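Local coordinates for protein methylmalonyl-CoA carboxyltransferase 5S subunit (Propionibacterium freudenreichii subsp. shermanii, PDB 1RQB) that transfers a carboxyl group from the biotin of the 1.3S subunit to pyruvate, forming oxaloacetate, with the help of a bound cobalt ion, at residues Val19-Val25 and Gly276-Asn280; Thr221-His226 and Val246-Asp250; Ile365-Gln369 and Arg381-Phe386; Ala387-Tyr393 and Ser413-Ile418. All blocks are in the same frame, centred on the assembly; numbering follows the deposited sequence.

Contact 1. Residues Val19-Val25 and Gly276-Asn280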
loop_
_atom_site.group_PDB
_atom_site.type_symbol
_atom_site.label_atom_id
_atom_site.label_comp_id
_atom_site.label_asym_id
_atom_site.label_seq_id
_atom_site.Cartn_x
_atom_site.Cartn_y
_atom_site.Cartn_z
ATOM N N VAL A 19 -3.975 14.293 21.792
ATOM C CA VAL A 19 -4.412 12.995 21.256
ATOM C C VAL A 19 -5.358 12.340 22.264
ATOM O O VAL A 19 -5.311 12.641 23.456
ATOM C CB VAL A 19 -3.215 12.060 20.946
ATOM C CG1 VAL A 19 -2.327 12.708 19.888
ATOM C CG2 VAL A 19 -2.407 11.767 22.214
ATOM N N SER A 20 -6.212 11.447 21.782
ATOM C CA SER A 20 -7.203 10.803 22.656
ATOM C C SER A 20 -6.525 9.899 23.686
ATOM O O SER A 20 -5.377 9.482 23.532
ATOM C CB SER A 20 -8.225 10.008 21.826
ATOM O OG SER A 20 -7.594 9.049 20.992
ATOM N N GLU A 21 -7.271 9.613 24.747
ATOM C CA GLU A 21 -6.790 8.764 25.845
ATOM C C GLU A 21 -6.588 7.336 25.333
ATOM O O GLU A 21 -7.212 6.929 24.354
ATOM C CB GLU A 21 -7.833 8.740 26.973
ATOM C CG GLU A 21 -9.162 8.070 26.605
ATOM C CD GLU A 21 -9.993 8.842 25.585
ATOM O OE1 GLU A 21 -10.994 8.272 25.093
ATOM O OE2 GLU A 21 -9.663 10.012 25.278
ATOM N N PRO A 22 -5.696 6.565 25.980
ATOM C CA PRO A 22 -5.436 5.177 25.582
ATOM C C PRO A 22 -6.785 4.456 25.551
ATOM O O PRO A 22 -7.603 4.639 26.450
ATOM C CB PRO A 22 -4.532 4.668 26.700
ATOM C CG PRO A 22 -3.725 5.914 27.046
ATOM C CD PRO A 22 -4.797 6.982 27.075
ATOM N N ARG A 23 -7.021 3.630 24.535
ATOM C CA ARG A 23 -8.333 2.975 24.431
ATOM C C ARG A 23 -8.307 1.927 23.317
ATOM O O ARG A 23 -7.372 1.875 22.520
ATOM C CB ARG A 23 -9.375 4.048 24.080
ATOM C CG ARG A 23 -9.078 4.733 22.734
ATOM C CD ARG A 23 -9.869 6.061 22.505
ATOM N NE ARG A 23 -9.528 6.629 21.195
ATOM C CZ ARG A 23 -10.151 6.276 20.077
ATOM N NH1 ARG A 23 -11.132 5.401 20.150
ATOM N NH2 ARG A 23 -9.765 6.738 18.882
ATOM N N GLU A 24 -9.351 1.102 23.266
ATOM C CA GLU A 24 -9.457 0.097 22.200
ATOM C C GLU A 24 -10.200 0.733 21.025
ATOM O O GLU A 24 -11.179 1.457 21.208
ATOM C CB GLU A 24 -10.235 -1.144 22.660
ATOM C CG GLU A 24 -9.604 -1.907 23.797
ATOM C CD GLU A 24 -10.379 -3.165 24.154
ATOM O OE1 GLU A 24 -9.846 -3.972 24.935
ATOM O OE2 GLU A 24 -11.517 -3.348 23.661
ATOM N N VAL A 25 -9.705 0.479 19.823
ATOM C CA VAL A 25 -10.341 0.999 18.605
ATOM C C VAL A 25 -11.041 -0.179 17.923
ATOM O O VAL A 25 -10.457 -1.253 17.789
ATOM C CB VAL A 25 -9.286 1.583 17.635
ATOM C CG1 VAL A 25 -9.975 2.156 16.395
ATOM C CG2 VAL A 25 -8.479 2.661 18.335
ATOM N N GLY A 276 -0.555 3.252 22.939
ATOM C CA GLY A 276 -1.609 3.423 23.936
ATOM C C GLY A 276 -2.939 2.969 23.338
ATOM O O GLY A 276 -3.910 2.718 24.052
ATOM N N TYR A 277 -3.004 2.875 22.014
ATOM C CA TYR A 277 -4.236 2.408 21.360
ATOM C C TYR A 277 -4.057 0.937 20.990
ATOM O O TYR A 277 -2.942 0.465 20.773
ATOM C CB TYR A 277 -4.513 3.193 20.073
ATOM C CG TYR A 277 -4.509 4.677 20.282
ATOM C CD1 TYR A 277 -3.505 5.472 19.722
ATOM C CD2 TYR A 277 -5.495 5.295 21.060
ATOM C CE1 TYR A 277 -3.481 6.850 19.924
ATOM C CE2 TYR A 277 -5.476 6.676 21.277
ATOM C CZ TYR A 277 -4.462 7.444 20.698
ATOM O OH TYR A 277 -4.433 8.804 20.879
ATOM N N THR A 278 -5.157 0.208 20.938
ATOM C CA THR A 278 -5.062 -1.203 20.546
ATOM C C THR A 278 -6.407 -1.648 19.968
ATOM O O THR A 278 -7.386 -0.905 20.008
ATOM C CB THR A 278 -4.657 -2.070 21.768
ATOM O OG1 THR A 278 -4.260 -3.371 21.320
ATOM C CG2 THR A 278 -5.812 -2.194 22.752
ATOM N N THR A 279 -6.424 -2.833 19.371
ATOM C CA THR A 279 -7.658 -3.424 18.832
ATOM C C THR A 279 -7.869 -4.740 19.582
ATOM O O THR A 279 -6.967 -5.212 20.272
ATOM C CB THR A 279 -7.539 -3.802 17.345
ATOM O OG1 THR A 279 -6.681 -4.942 17.224
ATOM C CG2 THR A 279 -6.980 -2.641 16.517
ATOM N N ASN A 280 -9.041 -5.340 19.467
ATOM C CA ASN A 280 -9.231 -6.623 20.158
ATOM C C ASN A 280 -9.311 -7.742 19.119
ATOM O O ASN A 280 -10.082 -8.688 19.270
ATOM C CB ASN A 280 -10.495 -6.608 21.034
ATOM C CG ASN A 280 -11.766 -6.430 20.235
ATOM O OD1 ASN A 280 -12.038 -5.345 19.721
ATOM N ND2 ASN A 280 -12.561 -7.497 20.129
HETATM O O HOH W 1 -10.923 -3.770 18.247
#
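Y277 lays its ring along 20-23, ends with its hydroxyl on S20, and buries about twice as much area as any other residue here. The hydroxyl donates to the carbonyl of S20, OH to O 2.9 Å, arriving 30° out of the carbonyl plane. The OH also lies against CB of V19, 3.5 Å away. With CG of Y277 beside the backbone N (chi1 -53°), the ring turns an edge to R23, whose CG is 4.0 Å from CD2. The R23 guanidinium is turned 68° from the ring plane; its NE donates to OG of S20, nearly in the guanidinium plane, while CG2 of V25 lies over one face.

Beyond the ring the two backbones run parallel. N of V25 donates to O of T278 at 2.7 Å, almost straight, and N of T278 returns a longer bond to O of R23 (3.2 Å). On the other side of this short ladder E24 and T278 lie side by side, CG to CG2 3.9 Å, in an exposed apolar touch.

The pairing sits at the start of strand 23-29 of the TIM barrel, which strand 277-278 joins as a side branch. Helix 234-243 packs against it, with M239 and I242 on Y277; R23 NH2 donates to the carbonyls of V246 and I242, and S20 OG bonds to I242 O. R15 of the second subunit bonds to S20 O, and V19, at the end of strand 15-19, pairs in an antiparallel ladder with a strand of that subunit.

Contact 2. Residues Thr221-His226 and Val246-Asp250. With CO (cobalt (II) ion), chain B.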
loop_
_atom_site.group_PDB
_atom_site.type_symbol
_atom_site.label_atom_id
_atom_site.label_comp_id
_atom_site.label_asym_id
_atom_site.label_seq_id
_atom_site.Cartn_x
_atom_site.Cartn_y
_atom_site.Cartn_z
ATOM N N THR A 221 -20.367 10.542 20.909
ATOM C CA THR A 221 -20.760 10.439 19.496
ATOM C C THR A 221 -19.899 9.375 18.811
ATOM O O THR A 221 -18.685 9.536 18.698
ATOM C CB THR A 221 -20.562 11.784 18.757
ATOM O OG1 THR A 221 -21.251 12.826 19.463
ATOM C CG2 THR A 221 -21.119 11.705 17.349
ATOM N N GLN A 222 -20.522 8.285 18.364
ATOM C CA GLN A 222 -19.770 7.203 17.710
ATOM C C GLN A 222 -19.508 7.544 16.242
ATOM O O GLN A 222 -20.428 7.828 15.476
ATOM C CB GLN A 222 -20.513 5.858 17.773
ATOM C CG GLN A 222 -19.779 4.784 16.952
ATOM C CD GLN A 222 -20.390 3.392 17.019
ATOM O OE1 GLN A 222 -20.125 2.556 16.157
ATOM N NE2 GLN A 222 -21.191 3.134 18.050
ATOM N N ILE A 223 -18.238 7.511 15.865
ATOM C CA ILE A 223 -17.849 7.795 14.477
ATOM C C ILE A 223 -17.045 6.614 13.929
ATOM O O ILE A 223 -16.122 6.126 14.579
ATOM C CB ILE A 223 -16.985 9.064 14.380
ATOM C CG1 ILE A 223 -17.749 10.267 14.947
ATOM C CG2 ILE A 223 -16.639 9.328 12.933
ATOM C CD1 ILE A 223 -16.881 11.492 15.185
ATOM N N ASN A 224 -17.439 6.152 12.746
ATOM C CA ASN A 224 -16.771 5.050 12.038
ATOM C C ASN A 224 -16.126 5.643 10.782
ATOM O O ASN A 224 -16.785 6.352 10.023
ATOM C CB ASN A 224 -17.786 3.985 11.607
ATOM C CG ASN A 224 -18.339 3.159 12.770
ATOM O OD1 ASN A 224 -18.643 1.978 12.610
ATOM N ND2 ASN A 224 -18.491 3.779 13.925
ATOM N N LEU A 225 -14.843 5.377 10.552
ATOM C CA LEU A 225 -14.191 5.948 9.364
ATOM C C LEU A 225 -13.989 4.864 8.305
ATOM O O LEU A 225 -13.461 3.788 8.588
ATOM C CB LEU A 225 -12.845 6.576 9.755
ATOM C CG LEU A 225 -11.986 7.146 8.629
ATOM C CD1 LEU A 225 -12.724 8.296 7.943
ATOM C CD2 LEU A 225 -10.653 7.625 9.206
ATOM N N HIS A 226 -14.432 5.169 7.084
ATOM C CA HIS A 226 -14.328 4.261 5.932
ATOM C C HIS A 226 -13.474 4.939 4.858
ATOM O O HIS A 226 -13.939 5.840 4.161
ATOM C CB HIS A 226 -15.728 3.973 5.360
ATOM C CG HIS A 226 -15.729 3.048 4.178
ATOM N ND1 HIS A 226 -15.694 1.676 4.299
ATOM C CD2 HIS A 226 -15.741 3.307 2.846
ATOM C CE1 HIS A 226 -15.682 1.128 3.095
ATOM N NE2 HIS A 226 -15.713 2.097 2.195
ATOM N N VAL A 246 -11.596 8.662 16.864
ATOM C CA VAL A 246 -12.534 7.834 16.092
ATOM C C VAL A 246 -12.761 6.504 16.815
ATOM O O VAL A 246 -11.843 5.912 17.381
ATOM C CB VAL A 246 -12.035 7.621 14.638
ATOM C CG1 VAL A 246 -10.951 6.525 14.573
ATOM C CG2 VAL A 246 -13.226 7.278 13.746
ATOM N N ASP A 247 -13.999 6.024 16.763
ATOM C CA ASP A 247 -14.392 4.808 17.490
ATOM C C ASP A 247 -14.093 3.520 16.721
ATOM O O ASP A 247 -13.681 2.532 17.327
ATOM C CB ASP A 247 -15.886 4.877 17.805
ATOM C CG ASP A 247 -16.235 6.107 18.623
ATOM O OD1 ASP A 247 -16.183 6.015 19.864
ATOM O OD2 ASP A 247 -16.521 7.172 18.028
ATOM N N VAL A 248 -14.311 3.526 15.407
ATOM C CA VAL A 248 -14.133 2.317 14.589
ATOM C C VAL A 248 -13.542 2.691 13.227
ATOM O O VAL A 248 -13.896 3.726 12.666
ATOM C CB VAL A 248 -15.517 1.635 14.284
ATOM C CG1 VAL A 248 -15.323 0.390 13.368
ATOM C CG2 VAL A 248 -16.243 1.271 15.587
ATOM N N VAL A 249 -12.647 1.860 12.684
ATOM C CA VAL A 249 -12.121 2.124 11.336
ATOM C C VAL A 249 -12.347 0.877 10.476
ATOM O O VAL A 249 -12.324 -0.239 10.995
ATOM C CB VAL A 249 -10.607 2.523 11.359
ATOM C CG1 VAL A 249 -10.434 3.871 12.112
ATOM C CG2 VAL A 249 -9.777 1.443 12.020
ATOM N N ASP A 250 -12.632 1.065 9.180
ATOM C CA ASP A 250 -12.887 -0.053 8.258
ATOM C C ASP A 250 -11.591 -0.463 7.555
ATOM O O ASP A 250 -10.833 0.385 7.085
ATOM C CB ASP A 250 -13.900 0.329 7.169
ATOM C CG ASP A 250 -15.256 0.714 7.717
ATOM O OD1 ASP A 250 -15.429 0.740 8.954
ATOM O OD2 ASP A 250 -16.154 0.994 6.889
HETATM CO CO CO B . -16.131 1.824 0.074
HETATM O O HOH W 2 -18.030 0.309 10.428
HETATM O O HOH W 3 -11.217 3.152 6.975
HETATM O O HOH W 4 -16.820 1.363 -2.033
#
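H226 and D250 meet at about a right angle, imidazole and carboxylate planes 72° apart. ND1 of H226 donates to OD2 of D250 over 2.7 Å, the acceptor lying close to the ring plane and met on its anti side. Together with the metal bond, NE2 of H226 to cobalt 2.2 Å, this probably fixes the rotation of the ring; D250 is thus a second-shell residue positioning a metal ligand. Its negative charge would tend to polarise the imidazole, an effect tempered by R135, salt-bridged to the same OD2. D34 and H228 also bind the metal.

Two residues earlier in each strand, N224 and V248 lie side by side and point the same way, the amide carbon CG 3.5 Å from CB of V248. ND2 of N224 reaches OE1 of Q222 in the carbonyl plane, on a lone pair, and a water lies within bonding distance of OD1 of N224 and OD1 of D250. A leucine in place of N224 would probably leave OE1 of Q222 without this donor and the water without one of its possible acceptors.

The OD2 of D247 accepts from N of I223 at 2.8 Å and also pairs with K214.

These are adjacent parallel strands of the TIM barrel, joined by a beta-alpha-beta crossover through helix 234-243, whose L238 and A241 pack on L225. Strand 23-29 flanks 248-251, and I223 leans on helix 203-217.

Contact 3. Residues Ile365-Gln369 and Arg381-Phe386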
loop_
_atom_site.group_PDB
_atom_site.type_symbol
_atom_site.label_atom_id
_atom_site.label_comp_id
_atom_site.label_asym_id
_atom_site.label_seq_id
_atom_site.Cartn_x
_atom_site.Cartn_y
_atom_site.Cartn_z
ATOM N N ILE A 365 -22.444 10.445 -14.235
ATOM C CA ILE A 365 -23.348 11.466 -14.783
ATOM C C ILE A 365 -22.576 12.728 -15.171
ATOM O O ILE A 365 -22.754 13.255 -16.268
ATOM C CB ILE A 365 -24.448 11.834 -13.768
ATOM C CG1 ILE A 365 -25.295 10.597 -13.455
ATOM C CG2 ILE A 365 -25.329 12.938 -14.331
ATOM C CD1 ILE A 365 -26.342 10.828 -12.379
ATOM N N VAL A 366 -21.735 13.225 -14.270
ATOM C CA VAL A 366 -20.957 14.441 -14.546
ATOM C C VAL A 366 -19.946 14.175 -15.664
ATOM O O VAL A 366 -19.761 15.001 -16.555
ATOM C CB VAL A 366 -20.209 14.931 -13.287
ATOM C CG1 VAL A 366 -19.191 15.998 -13.669
ATOM C CG2 VAL A 366 -21.198 15.508 -12.296
ATOM N N GLY A 367 -19.292 13.021 -15.613
ATOM C CA GLY A 367 -18.313 12.688 -16.632
ATOM C C GLY A 367 -18.918 12.648 -18.026
ATOM O O GLY A 367 -18.341 13.165 -18.982
ATOM N N THR A 368 -20.093 12.040 -18.138
ATOM C CA THR A 368 -20.776 11.931 -19.435
ATOM C C THR A 368 -21.144 13.322 -19.955
ATOM O O THR A 368 -20.891 13.645 -21.115
ATOM C CB THR A 368 -22.052 11.103 -19.324
ATOM O OG1 THR A 368 -21.702 9.753 -19.007
ATOM C CG2 THR A 368 -22.829 11.133 -20.646
ATOM N N GLN A 369 -21.739 14.138 -19.091
ATOM C CA GLN A 369 -22.151 15.489 -19.500
ATOM C C GLN A 369 -20.919 16.297 -19.911
ATOM O O GLN A 369 -20.988 17.140 -20.803
ATOM C CB GLN A 369 -22.893 16.192 -18.364
ATOM C CG GLN A 369 -23.509 17.508 -18.778
ATOM C CD GLN A 369 -24.400 17.347 -20.000
ATOM O OE1 GLN A 369 -25.267 16.475 -20.031
ATOM N NE2 GLN A 369 -24.188 18.192 -21.013
ATOM N N ARG A 381 -26.545 19.354 -25.589
ATOM C CA ARG A 381 -27.269 18.093 -25.378
ATOM C C ARG A 381 -26.970 17.587 -23.965
ATOM O O ARG A 381 -25.828 17.270 -23.634
ATOM C CB ARG A 381 -26.836 17.029 -26.389
ATOM C CG ARG A 381 -27.536 15.693 -26.163
ATOM C CD ARG A 381 -27.067 14.605 -27.119
ATOM N NE ARG A 381 -27.725 13.328 -26.839
ATOM C CZ ARG A 381 -27.466 12.190 -27.477
ATOM N NH1 ARG A 381 -26.558 12.154 -28.446
ATOM N NH2 ARG A 381 -28.117 11.081 -27.148
HETATM N N MSE A 382 -28.004 17.521 -23.137
HETATM C CA MSE A 382 -27.856 17.043 -21.756
HETATM C C MSE A 382 -28.496 15.661 -21.621
HETATM O O MSE A 382 -29.573 15.407 -22.157
HETATM C CB MSE A 382 -28.550 17.993 -20.780
HETATM C CG MSE A 382 -27.971 19.386 -20.721
HETATM SE SE MSE A 382 -29.015 20.532 -19.565
HETATM C CE MSE A 382 -29.508 19.254 -18.221
ATOM N N THR A 383 -27.823 14.769 -20.907
ATOM C CA THR A 383 -28.382 13.429 -20.685
ATOM C C THR A 383 -29.615 13.585 -19.792
ATOM O O THR A 383 -29.781 14.606 -19.126
ATOM C CB THR A 383 -27.371 12.519 -19.977
ATOM O OG1 THR A 383 -27.151 12.996 -18.646
ATOM C CG2 THR A 383 -26.048 12.520 -20.721
ATOM N N GLY A 384 -30.482 12.581 -19.780
ATOM C CA GLY A 384 -31.672 12.671 -18.956
ATOM C C GLY A 384 -31.324 12.711 -17.479
ATOM O O GLY A 384 -32.001 13.362 -16.686
ATOM N N GLU A 385 -30.254 12.011 -17.118
ATOM C CA GLU A 385 -29.802 11.943 -15.722
ATOM C C GLU A 385 -29.257 13.305 -15.291
ATOM O O GLU A 385 -29.561 13.781 -14.198
ATOM C CB GLU A 385 -28.706 10.883 -15.562
ATOM C CG GLU A 385 -29.109 9.470 -15.978
ATOM C CD GLU A 385 -29.340 9.338 -17.479
ATOM O OE1 GLU A 385 -28.450 9.743 -18.260
ATOM O OE2 GLU A 385 -30.408 8.825 -17.880
ATOM N N PHE A 386 -28.453 13.935 -16.143
ATOM C CA PHE A 386 -27.888 15.243 -15.780
ATOM C C PHE A 386 -29.023 16.254 -15.619
ATOM O O PHE A 386 -29.017 17.069 -14.697
ATOM C CB PHE A 386 -26.913 15.765 -16.836
ATOM C CG PHE A 386 -26.244 17.051 -16.439
ATOM C CD1 PHE A 386 -25.229 17.056 -15.483
ATOM C CD2 PHE A 386 -26.665 18.262 -16.969
ATOM C CE1 PHE A 386 -24.647 18.256 -15.059
ATOM C CE2 PHE A 386 -26.094 19.467 -16.553
ATOM C CZ PHE A 386 -25.084 19.466 -15.596
HETATM O O HOH W 5 -24.864 12.298 -17.814
#
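Q369 reaches from helix 362-376 to the start of helix 384-390, where T383 is the N-cap, in the conserved carboxylase domain. The tight part is its side chain against F386. CG of Q369 stands over the centre of the F386 ring, 3.6 Å from the centroid and 9° off the normal, a CH-pi contact, while CG2 of I365 packs on CA of F386, 3.7 Å away. A bend at chi2 (54°) directs the Q369 amide to the backbone of 381-383, its OE1 staying close to the F386 ring. There OE1 accepts from N of T383 at 3.2 Å and NE2 donates to O of R381, the nitrogen standing above that carbonyl's plane; NE2 also donates to OD1 of N373. An alanine at Q369 would probably leave N of T383 and O of R381 without these mates and bare one face of the F386 ring.

The solvent side is looser. E385 offers just its CB to I365 CD1, at 4.0 Å, before its chain bends away, and the side chain of R381 is exposed and poorly ordered. Between the two sides T368 and T383 touch through their methyl groups. The capping bond of T383 runs from N of F386 to OG1, 3.0 Å long.

Contact 4. Residues Ala387-Tyr393 and Ser413-Ile418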
loop_
_atom_site.group_PDB
_atom_site.type_symbol
_atom_site.label_atom_id
_atom_site.label_comp_id
_atom_site.label_asym_id
_atom_site.label_seq_id
_atom_site.Cartn_x
_atom_site.Cartn_y
_atom_site.Cartn_z
ATOM N N ALA A 387 -29.991 16.187 -16.526
ATOM C CA ALA A 387 -31.144 17.096 -16.470
ATOM C C ALA A 387 -31.861 16.922 -15.129
ATOM O O ALA A 387 -32.282 17.899 -14.511
ATOM C CB ALA A 387 -32.103 16.797 -17.613
ATOM N N ASP A 388 -31.992 15.677 -14.681
ATOM C CA ASP A 388 -32.682 15.381 -13.416
ATOM C C ASP A 388 -31.915 15.974 -12.233
ATOM O O ASP A 388 -32.522 16.508 -11.306
ATOM C CB ASP A 388 -32.849 13.866 -13.236
ATOM C CG ASP A 388 -34.149 13.342 -13.836
ATOM O OD1 ASP A 388 -34.305 12.107 -13.937
ATOM O OD2 ASP A 388 -35.021 14.161 -14.195
ATOM N N ILE A 389 -30.587 15.868 -12.251
ATOM C CA ILE A 389 -29.784 16.442 -11.162
ATOM C C ILE A 389 -29.998 17.957 -11.122
ATOM O O ILE A 389 -30.275 18.530 -10.070
ATOM C CB ILE A 389 -28.270 16.187 -11.353
ATOM C CG1 ILE A 389 -27.964 14.695 -11.231
ATOM C CG2 ILE A 389 -27.482 16.966 -10.311
ATOM C CD1 ILE A 389 -26.487 14.353 -11.333
HETATM N N MSE A 390 -29.885 18.600 -12.280
HETATM C CA MSE A 390 -30.030 20.060 -12.368
HETATM C C MSE A 390 -31.428 20.506 -11.934
HETATM O O MSE A 390 -31.585 21.593 -11.382
HETATM C CB MSE A 390 -29.769 20.550 -13.797
HETATM C CG MSE A 390 -28.352 20.327 -14.302
HETATM SE SE MSE A 390 -27.037 21.239 -13.196
HETATM C CE MSE A 390 -27.936 22.941 -12.978
ATOM N N LEU A 391 -32.439 19.676 -12.160
ATOM C CA LEU A 391 -33.815 20.066 -11.817
ATOM C C LEU A 391 -34.203 19.631 -10.401
ATOM O O LEU A 391 -35.337 19.850 -9.976
ATOM C CB LEU A 391 -34.793 19.487 -12.846
ATOM C CG LEU A 391 -34.515 20.013 -14.258
ATOM C CD1 LEU A 391 -35.286 19.208 -15.292
ATOM C CD2 LEU A 391 -34.875 21.484 -14.322
ATOM N N GLY A 392 -33.277 19.017 -9.669
ATOM C CA GLY A 392 -33.571 18.610 -8.302
ATOM C C GLY A 392 -34.258 17.272 -8.080
ATOM O O GLY A 392 -34.693 16.975 -6.968
ATOM N N TYR A 393 -34.323 16.432 -9.103
ATOM C CA TYR A 393 -35.014 15.146 -8.928
ATOM C C TYR A 393 -34.137 14.136 -8.188
ATOM O O TYR A 393 -34.572 13.023 -7.900
ATOM C CB TYR A 393 -35.509 14.615 -10.272
ATOM C CG TYR A 393 -36.705 15.413 -10.750
ATOM C CD1 TYR A 393 -36.535 16.661 -11.346
ATOM C CD2 TYR A 393 -38.008 14.964 -10.520
ATOM C CE1 TYR A 393 -37.630 17.453 -11.699
ATOM C CE2 TYR A 393 -39.114 15.752 -10.868
ATOM C CZ TYR A 393 -38.915 16.996 -11.456
ATOM O OH TYR A 393 -39.986 17.800 -11.790
ATOM N N SER A 413 -36.027 19.240 -20.942
ATOM C CA SER A 413 -36.721 18.095 -20.337
ATOM C C SER A 413 -38.219 18.387 -20.234
ATOM O O SER A 413 -39.040 17.472 -20.212
ATOM C CB SER A 413 -36.168 17.822 -18.940
ATOM O OG SER A 413 -36.468 18.903 -18.075
ATOM N N GLY A 414 -38.565 19.669 -20.166
ATOM C CA GLY A 414 -39.962 20.035 -20.042
ATOM C C GLY A 414 -40.430 19.857 -18.609
ATOM O O GLY A 414 -41.592 20.107 -18.289
ATOM N N LYS A 415 -39.523 19.415 -17.742
ATOM C CA LYS A 415 -39.859 19.217 -16.325
ATOM C C LYS A 415 -39.598 20.509 -15.549
ATOM O O LYS A 415 -38.643 21.233 -15.823
ATOM C CB LYS A 415 -39.010 18.118 -15.695
ATOM C CG LYS A 415 -39.192 16.728 -16.248
ATOM C CD LYS A 415 -38.333 15.772 -15.433
ATOM C CE LYS A 415 -38.470 14.334 -15.879
ATOM N NZ LYS A 415 -37.727 13.436 -14.951
ATOM N N LYS A 416 -40.454 20.777 -14.573
ATOM C CA LYS A 416 -40.307 21.970 -13.728
ATOM C C LYS A 416 -39.336 21.643 -12.590
ATOM O O LYS A 416 -39.348 20.541 -12.046
ATOM C CB LYS A 416 -41.677 22.385 -13.180
ATOM C CG LYS A 416 -42.388 21.297 -12.390
ATOM C CD LYS A 416 -43.809 21.698 -11.981
ATOM C CE LYS A 416 -43.852 22.955 -11.114
ATOM N NZ LYS A 416 -43.559 24.204 -11.880
ATOM N N PRO A 417 -38.471 22.598 -12.230
ATOM C CA PRO A 417 -37.499 22.378 -11.153
ATOM C C PRO A 417 -38.198 22.168 -9.808
ATOM O O PRO A 417 -39.209 22.809 -9.526
ATOM C CB PRO A 417 -36.676 23.670 -11.153
ATOM C CG PRO A 417 -36.877 24.233 -12.536
ATOM C CD PRO A 417 -38.326 23.949 -12.797
ATOM N N ILE A 418 -37.660 21.272 -8.986
ATOM C CA ILE A 418 -38.230 21.022 -7.654
ATOM C C ILE A 418 -37.127 21.225 -6.615
ATOM O O ILE A 418 -35.942 21.199 -6.945
ATOM C CB ILE A 418 -38.804 19.590 -7.525
ATOM C CG1 ILE A 418 -37.678 18.549 -7.586
ATOM C CG2 ILE A 418 -39.805 19.336 -8.639
ATOM C CD1 ILE A 418 -38.144 17.139 -7.260
HETATM O O HOH W 6 -33.560 22.771 -8.762
#
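K415 and D388 form a salt bridge between the last turn of helix 384-390, closed by a Schellman motif at G392, and the loop following helix 403-413. The lysine can be followed outward from its backbone. CB rests on CD1 of L391 (3.9 Å) and at 4.0 Å from OH of Y393. From CG the chain runs fully extended, and CD lies over one face of the Y393 ring, offset toward the rim. CE comes to 3.8 Å from OD2 of D388, and NZ bonds to that same OD2 at 2.9 Å on its syn lone pair. NZ is also placed over the tyrosine ring, 4.7 Å from its centroid and 11° off the normal, a cation-pi contact that probably adds to the salt bridge.

I418 takes the opposite face of Y393, its CD1 above the ring centre, so the ring is held between lysine and isoleucine. N of I418 donates to O of L391, and the side chains of P417 and L391 touch, CG to CD2. S413 OG makes an ST turn with N of K415 and also bonds to A409 O. The hydroxyl of Y393 donates to O of K416 at 2.8 Å, in the carbonyl plane.

Contact 2 lies in the barrel and contact 1 at its edge, contacts 3 and 4 in the carboxylase domain, with the centres of contacts 2 and 3 about 34 Å apart. Contact 2 is the buried one and the one that reaches the cobalt; the other three are partly buried and lie away from the metal and substrate sites. Contacts 1 and 2 share the curled parallel sheet, through neighbouring strands 23-29 and 248-251, and R23 reaches V246 between them. Contacts 3 and 4 share helix 384-390, entering at its N-cap and leaving at its Schellman end, and I365 packs on I389. Strand ladders dominate the first pair; amide, aromatic and charged side chains the second.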